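Side-chain contacts in arabinogalactan endo-1,4-beta-galactosidase (Ignisphaera aggregans, PDB 7OSK), which probably hydrolyses the beta-1,4-galactan chains of arabinogalactan from within, the piece described here carrying its glycoside hydrolase family 53 catalytic domain: residues A215-S218 against A219-V223; D271-R274 against N275-T279; P44-P47 against V48-R52. One frame throughout, in Å; residues are numbered along the deposited sequence.

A single barrel scaffold offers three versions of one principle, that side chains three or four residues apart can pack on one another. Contact 1 is the most buried: its touching residues belong to helix 206-223 and are mostly aliphatic, with polar groups at the margin. Contact 2, on helix 270-283, mixes an aromatic inner face with an arginine pair near the surface. Contact 3 has no helix; beside a turn before strand 51-55, a leucine rests on a phenylalanine ring. Contacts 2 and 3 both pack on helix 324-342, although their nearest atoms remain about 9 Å apart, whereas contact 1 sits apart, its centre about 30 Å from that of contact 3.

Contact 1 of 3, residues A215-S218 against A219-V223; sequences AAIS and AVKDV
Helix 206-223 is held here by its own backbone ladder, and Ile217 and Lys221, one turn apart, lie side by side on it, pointing the same way. Ile217 CG2, the branch anti to the backbone N and beside the carbonyl carbon, meets Lys221 CG at 4.1 Å. Between the same two residues, Lys221 N donates to Ile217 O (3.1 Å). Val220 N likewise reaches Ala216 O at 3.1 Å, while Val220 CG2 leans against the same oxygen at 3.4 Å. This is the connecting helix of a beta-alpha-beta crossover between strands 185-188 and 228-234 of the barrel, and Ile217 and Val220 touch both strands, with Ala216 resting on Ile188. Ala219, whose N binds Ala215 O at 3.2 Å, turns its methyl group instead to Tyr166 and Thr169 of the neighbouring helix 158-178. The polar margin is different in kind: Asp222 N donates to Ser218 O at 3.2 Å, and the carboxylate of Asp222 is engaged through OD2 by the hydroxyl of Tyr166.

Contact 2 of 3, residues D271-R274 against N275-T279; sequences DDFR and NLVRT
Phe273 and Val277, one helical turn apart, make the apolar part of this contact, a CH-pi interaction. Val277 CG2 sits over one face of the Phe273 ring, 4.0 Å from its centroid and offset toward the rim, so that CE2 is the ring atom it approaches most closely, at 3.7 Å. The ring reaches that place because its CG stands anti to the backbone N (chi1 178°), beside the carbonyl carbon. Leu338 and Leu334 of helix 324-342 also touch it. The backbone bonds follow the usual i to i+4 pattern: Val277 N to Phe273 O at 3.2 Å, and Arg278 N to Arg274 O, also 3.2 Å. The arginines bring packing and charge together. Arg278 bends at chi3, laying a face of its guanidinium over Arg274 O and bringing NH2 to 3.9 Å from Arg274 CB; the two guanidinium planes are 25° apart. Both arginines form salt bridges with Glu341, and Arg274 with Glu340 as well, which probably offsets their like charges. An apolar inner side and a polar side with charged groups bridged to helix 324-342 are the amphipathic pattern of an outer helix in a (beta/alpha)8 barrel.

Contact 3 of 3, residues P44-P47 against V48-R52; sequences PGLP and VDFIR
Leu46 CD1 and the Phe50 ring form the tight half of this contact. The methyl carbon stands over the centre of one face, 3.6 Å from the ring centroid and only 12° off the ring normal, a well-centred CH-pi contact in which all six ring carbons lie at similar distances from it. The two side chains cross at about a right angle, so a leucine branch end, not its flank, presses on the aromatic face. The ring is offered this way because Phe50 CG is anti to its backbone N, with chi1 at -164°, beside the carbonyl carbon. Ile335 of helix 324-342 touches both side chains, and Leu338 and Ala346 border the ring, which is buried. Pro47 adds a looser touch, its CD lying 4.3 Å from Phe50 CD1 at an oblique approach. Between Leu46 and Phe50 the chain makes a type I beta turn, Pro47 to Phe50, leading straight into strand 51-55, the first strand of the (beta/alpha)8 barrel, which pairs with the last, 346-352. The turn is closed by Phe50 N donating to Pro47 O at 3.3 Å, with the donor well above the carbonyl plane; the same oxygen also accepts from the hydroxyl of Tyr395. With an alanine here in place of Phe50, Leu46 CD1 would probably lose the aromatic face it rests on, and a gap would be likely to open beside Ile335 and Leu338. The outer half is thinner: Val48 and Asp49, at the turn's corners, are exposed, and Val48 adds little to the packing. Asp49 carries its CG between the backbone N and the carbonyl carbon (chi1 55°), which swings OD1 back alongside Pro47 CB.

Contact 1 of 3, residues A215-S218 against A219-V223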
loop_
_atom_site.group_PDB
_atom_site.type_symbol
_atom_site.label_atom_id
_atom_site.label_comp_id
_atom_site.label_asym_id
_atom_site.label_seq_id
_atom_site.Cartn_x
_atom_site.Cartn_y
_atom_site.Cartn_z
ATOM N N ALA A 215 -17.778 -8.631 -8.661
ATOM C CA ALA A 215 -18.426 -9.234 -7.498
ATOM C C ALA A 215 -17.973 -8.580 -6.197
ATOM O O ALA A 215 -18.786 -8.306 -5.311
ATOM C CB ALA A 215 -18.142 -10.721 -7.457
ATOM N N ALA A 216 -16.672 -8.341 -6.084
ATOM C CA ALA A 216 -16.123 -7.664 -4.918
ATOM C C ALA A 216 -16.656 -6.242 -4.832
ATOM O O ALA A 216 -17.047 -5.782 -3.763
ATOM C CB ALA A 216 -14.612 -7.658 -4.972
ATOM N N ILE A 217 -16.673 -5.550 -5.966
ATOM C CA ILE A 217 -17.135 -4.169 -6.007
ATOM C C ILE A 217 -18.607 -4.077 -5.606
ATOM O O ILE A 217 -18.990 -3.179 -4.861
ATOM C CB ILE A 217 -16.929 -3.549 -7.404
ATOM C CG1 ILE A 217 -15.435 -3.482 -7.721
ATOM C CG2 ILE A 217 -17.526 -2.146 -7.469
ATOM C CD1 ILE A 217 -15.118 -3.126 -9.152
ATOM N N SER A 218 -19.429 -5.004 -6.093
ATOM C CA SER A 218 -20.839 -5.029 -5.717
ATOM C C SER A 218 -20.981 -5.134 -4.206
ATOM O O SER A 218 -21.886 -4.545 -3.618
ATOM C CB SER A 218 -21.570 -6.191 -6.391
ATOM O OG SER A 218 -21.872 -5.890 -7.741
ATOM N N ALA A 219 -20.075 -5.879 -3.580
ATOM C CA ALA A 219 -20.110 -6.062 -2.137
ATOM C C ALA A 219 -19.811 -4.751 -1.417
ATOM O O ALA A 219 -20.510 -4.385 -0.474
ATOM C CB ALA A 219 -19.122 -7.139 -1.715
ATOM N N VAL A 220 -18.777 -4.047 -1.870
ATOM C CA VAL A 220 -18.370 -2.792 -1.245
ATOM C C VAL A 220 -19.500 -1.767 -1.258
ATOM O O VAL A 220 -19.779 -1.121 -0.246
ATOM C CB VAL A 220 -17.145 -2.176 -1.955
ATOM C CG1 VAL A 220 -16.736 -0.866 -1.280
ATOM C CG2 VAL A 220 -15.985 -3.156 -1.971
ATOM N N LYS A 221 -20.145 -1.626 -2.412
ATOM C CA LYS A 221 -21.160 -0.595 -2.612
ATOM C C LYS A 221 -22.424 -0.915 -1.810
ATOM O O LYS A 221 -23.147 -0.010 -1.390
ATOM C CB LYS A 221 -21.501 -0.451 -4.102
ATOM C CG LYS A 221 -20.290 -0.433 -5.046
ATOM C CD LYS A 221 -19.806 0.972 -5.352
ATOM C CE LYS A 221 -20.686 1.663 -6.385
ATOM N NZ LYS A 221 -20.086 1.604 -7.749
ATOM N N ASP A 222 -22.684 -2.203 -1.598
ATOM C CA ASP A 222 -23.850 -2.640 -0.832
ATOM C C ASP A 222 -23.692 -2.298 0.650
ATOM O O ASP A 222 -24.680 -2.086 1.354
ATOM C CB ASP A 222 -24.077 -4.146 -1.000
ATOM C CG ASP A 222 -24.636 -4.509 -2.364
ATOM O OD1 ASP A 222 -25.285 -3.652 -3.002
ATOM O OD2 ASP A 222 -24.433 -5.664 -2.794
ATOM N N VAL A 223 -22.448 -2.253 1.120
ATOM C CA VAL A 223 -22.165 -1.812 2.481
ATOM C C VAL A 223 -22.255 -0.291 2.533
ATOM O O VAL A 223 -22.837 0.277 3.457
ATOM C CB VAL A 223 -20.769 -2.268 2.962
ATOM C CG1 VAL A 223 -20.544 -1.864 4.417
ATOM C CG2 VAL A 223 -20.610 -3.772 2.802
#

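Contact 2 of 3, residues D271-R274 against N275-T279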
loop_
_atom_site.group_PDB
_atom_site.type_symbol
_atom_site.label_atom_id
_atom_site.label_comp_id
_atom_site.label_asym_id
_atom_site.label_seq_id
_atom_site.Cartn_x
_atom_site.Cartn_y
_atom_site.Cartn_z
ATOM N N ASP A 271 11.181 10.393 -14.531
ATOM C CA ASP A 271 10.598 10.781 -15.810
ATOM C C ASP A 271 9.652 9.705 -16.331
ATOM O O ASP A 271 8.619 10.014 -16.924
ATOM C CB ASP A 271 11.696 11.055 -16.840
ATOM C CG ASP A 271 12.046 12.526 -16.943
ATOM O OD1 ASP A 271 11.120 13.355 -17.070
ATOM O OD2 ASP A 271 13.249 12.854 -16.897
ATOM N N ASP A 272 10.011 8.444 -16.114
ATOM C CA ASP A 272 9.151 7.331 -16.502
ATOM C C ASP A 272 7.836 7.392 -15.728
ATOM O O ASP A 272 6.786 6.995 -16.237
ATOM C CB ASP A 272 9.849 5.992 -16.256
ATOM C CG ASP A 272 11.103 5.822 -17.094
ATOM O OD1 ASP A 272 11.136 6.336 -18.232
ATOM O OD2 ASP A 272 12.056 5.174 -16.615
ATOM N N PHE A 273 7.903 7.892 -14.498
ATOM C CA PHE A 273 6.709 8.065 -13.682
ATOM C C PHE A 273 5.876 9.234 -14.199
ATOM O O PHE A 273 4.650 9.164 -14.230
ATOM C CB PHE A 273 7.084 8.285 -12.215
ATOM C CG PHE A 273 5.901 8.513 -11.313
ATOM C CD1 PHE A 273 5.095 7.456 -10.921
ATOM C CD2 PHE A 273 5.594 9.785 -10.857
ATOM C CE1 PHE A 273 4.008 7.663 -10.094
ATOM C CE2 PHE A 273 4.508 9.998 -10.028
ATOM C CZ PHE A 273 3.714 8.936 -9.647
ATOM N N ARG A 274 6.549 10.303 -14.610
ATOM C CA ARG A 274 5.875 11.479 -15.154
ATOM C C ARG A 274 5.078 11.141 -16.408
ATOM O O ARG A 274 3.964 11.625 -16.595
ATOM C CB ARG A 274 6.886 12.578 -15.477
ATOM C CG ARG A 274 7.051 13.616 -14.385
ATOM C CD ARG A 274 7.950 14.755 -14.837
ATOM N NE ARG A 274 7.746 15.959 -14.036
ATOM C CZ ARG A 274 8.357 16.214 -12.883
ATOM N NH1 ARG A 274 9.226 15.349 -12.371
ATOM N NH2 ARG A 274 8.097 17.340 -12.236
ATOM N N ASN A 275 5.661 10.314 -17.266
ATOM C CA ASN A 275 5.022 9.944 -18.522
ATOM C C ASN A 275 3.750 9.141 -18.287
ATOM O O ASN A 275 2.779 9.276 -19.032
ATOM C CB ASN A 275 5.987 9.145 -19.399
ATOM C CG ASN A 275 7.240 9.925 -19.746
ATOM O OD1 ASN A 275 7.195 11.138 -19.958
ATOM N ND2 ASN A 275 8.369 9.229 -19.806
ATOM N N LEU A 276 3.758 8.306 -17.254
ATOM C CA LEU A 276 2.584 7.509 -16.921
ATOM C C LEU A 276 1.442 8.398 -16.448
ATOM O O LEU A 276 0.302 8.239 -16.882
ATOM C CB LEU A 276 2.909 6.476 -15.841
ATOM C CG LEU A 276 1.715 5.618 -15.407
ATOM C CD1 LEU A 276 1.232 4.742 -16.559
ATOM C CD2 LEU A 276 2.056 4.779 -14.196
ATOM N N VAL A 277 1.753 9.325 -15.550
ATOM C CA VAL A 277 0.734 10.173 -14.946
ATOM C C VAL A 277 -0.002 10.984 -16.009
ATOM O O VAL A 277 -1.230 10.946 -16.078
ATOM C CB VAL A 277 1.344 11.127 -13.894
ATOM C CG1 VAL A 277 0.292 12.105 -13.371
ATOM C CG2 VAL A 277 1.941 10.335 -12.738
ATOM N N ARG A 278 0.744 11.707 -16.838
ATOM C CA ARG A 278 0.135 12.564 -17.851
ATOM C C ARG A 278 -0.660 11.751 -18.874
ATOM O O ARG A 278 -1.591 12.260 -19.495
ATOM C CB ARG A 278 1.201 13.403 -18.563
ATOM C CG ARG A 278 2.085 12.628 -19.524
ATOM C CD ARG A 278 3.063 13.546 -20.235
ATOM N NE ARG A 278 4.198 13.917 -19.389
ATOM C CZ ARG A 278 4.268 15.018 -18.644
ATOM N NH1 ARG A 278 3.266 15.891 -18.616
ATOM N NH2 ARG A 278 5.356 15.247 -17.921
ATOM N N THR A 279 -0.284 10.489 -19.048
ATOM C CA THR A 279 -0.981 9.607 -19.977
ATOM C C THR A 279 -2.324 9.169 -19.396
ATOM O O THR A 279 -3.275 8.913 -20.133
ATOM C CB THR A 279 -0.138 8.356 -20.312
ATOM O OG1 THR A 279 1.166 8.757 -20.749
ATOM C CG2 THR A 279 -0.803 7.523 -21.405
#

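Contact 3 of 3, residues P44-P47 against V48-R52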
loop_
_atom_site.group_PDB
_atom_site.type_symbol
_atom_site.label_atom_id
_atom_site.label_comp_id
_atom_site.label_asym_id
_atom_site.label_seq_id
_atom_site.Cartn_x
_atom_site.Cartn_y
_atom_site.Cartn_z
ATOM N N PRO A 44 4.856 23.922 -4.456
ATOM C CA PRO A 44 3.891 25.016 -4.635
ATOM C C PRO A 44 2.493 24.554 -5.043
ATOM O O PRO A 44 2.348 23.787 -5.992
ATOM C CB PRO A 44 4.518 25.857 -5.756
ATOM C CG PRO A 44 5.961 25.540 -5.715
ATOM C CD PRO A 44 6.045 24.105 -5.308
ATOM N N GLY A 45 1.480 25.024 -4.322
ATOM C CA GLY A 45 0.098 24.778 -4.692
ATOM C C GLY A 45 -0.443 23.437 -4.236
ATOM O O GLY A 45 -1.552 23.055 -4.610
ATOM N N LEU A 46 0.331 22.720 -3.428
ATOM C CA LEU A 46 -0.072 21.396 -2.965
ATOM C C LEU A 46 -1.284 21.493 -2.026
ATOM O O LEU A 46 -1.198 22.137 -0.980
ATOM C CB LEU A 46 1.097 20.704 -2.258
ATOM C CG LEU A 46 0.900 19.233 -1.879
ATOM C CD1 LEU A 46 0.690 18.362 -3.110
ATOM C CD2 LEU A 46 2.090 18.734 -1.078
ATOM N N PRO A 47 -2.416 20.859 -2.398
ATOM C CA PRO A 47 -3.622 20.905 -1.554
ATOM C C PRO A 47 -3.397 20.364 -0.143
ATOM O O PRO A 47 -2.600 19.445 0.036
ATOM C CB PRO A 47 -4.616 20.019 -2.313
ATOM C CG PRO A 47 -4.153 20.038 -3.718
ATOM C CD PRO A 47 -2.664 20.122 -3.652
ATOM N N VAL A 48 -4.101 20.922 0.840
ATOM C CA VAL A 48 -3.945 20.501 2.232
ATOM C C VAL A 48 -4.597 19.143 2.505
ATOM O O VAL A 48 -4.331 18.522 3.534
ATOM C CB VAL A 48 -4.539 21.542 3.211
ATOM C CG1 VAL A 48 -3.719 22.825 3.190
ATOM C CG2 VAL A 48 -6.004 21.830 2.887
ATOM N N ASP A 49 -5.443 18.690 1.583
ATOM C CA ASP A 49 -6.125 17.402 1.715
ATOM C C ASP A 49 -5.483 16.339 0.821
ATOM O O ASP A 49 -6.057 15.274 0.586
ATOM C CB ASP A 49 -7.611 17.553 1.377
ATOM C CG ASP A 49 -7.840 18.154 0.003
ATOM O OD1 ASP A 49 -6.957 18.898 -0.476
ATOM O OD2 ASP A 49 -8.905 17.886 -0.595
ATOM N N PHE A 50 -4.286 16.644 0.328
ATOM C CA PHE A 50 -3.506 15.722 -0.495
ATOM C C PHE A 50 -3.158 14.469 0.309
ATOM O O PHE A 50 -2.792 14.570 1.479
ATOM C CB PHE A 50 -2.237 16.428 -0.983
ATOM C CG PHE A 50 -1.537 15.738 -2.117
ATOM C CD1 PHE A 50 -2.014 15.845 -3.411
ATOM C CD2 PHE A 50 -0.383 15.009 -1.895
ATOM C CE1 PHE A 50 -1.364 15.220 -4.456
ATOM C CE2 PHE A 50 0.270 14.386 -2.938
ATOM C CZ PHE A 50 -0.220 14.496 -4.219
ATOM N N ILE A 51 -3.280 13.292 -0.302
ATOM C CA ILE A 51 -3.011 12.050 0.419
ATOM C C ILE A 51 -1.515 11.876 0.634
ATOM O O ILE A 51 -0.776 11.517 -0.280
ATOM C CB ILE A 51 -3.583 10.809 -0.314
ATOM C CG1 ILE A 51 -5.110 10.884 -0.350
ATOM C CG2 ILE A 51 -3.127 9.506 0.369
ATOM C CD1 ILE A 51 -5.779 9.700 -1.014
ATOM N N ARG A 52 -1.086 12.154 1.860
ATOM C CA ARG A 52 0.288 11.929 2.283
ATOM C C ARG A 52 0.275 10.771 3.275
ATOM O O ARG A 52 0.403 10.971 4.480
ATOM C CB ARG A 52 0.882 13.192 2.914
ATOM C CG ARG A 52 0.562 14.487 2.160
ATOM C CD ARG A 52 0.492 15.713 3.073
ATOM N NE ARG A 52 -0.303 15.486 4.284
ATOM C CZ ARG A 52 -1.085 16.387 4.872
ATOM N NH1 ARG A 52 -1.214 17.610 4.374
ATOM N NH2 ARG A 52 -1.748 16.059 5.970
#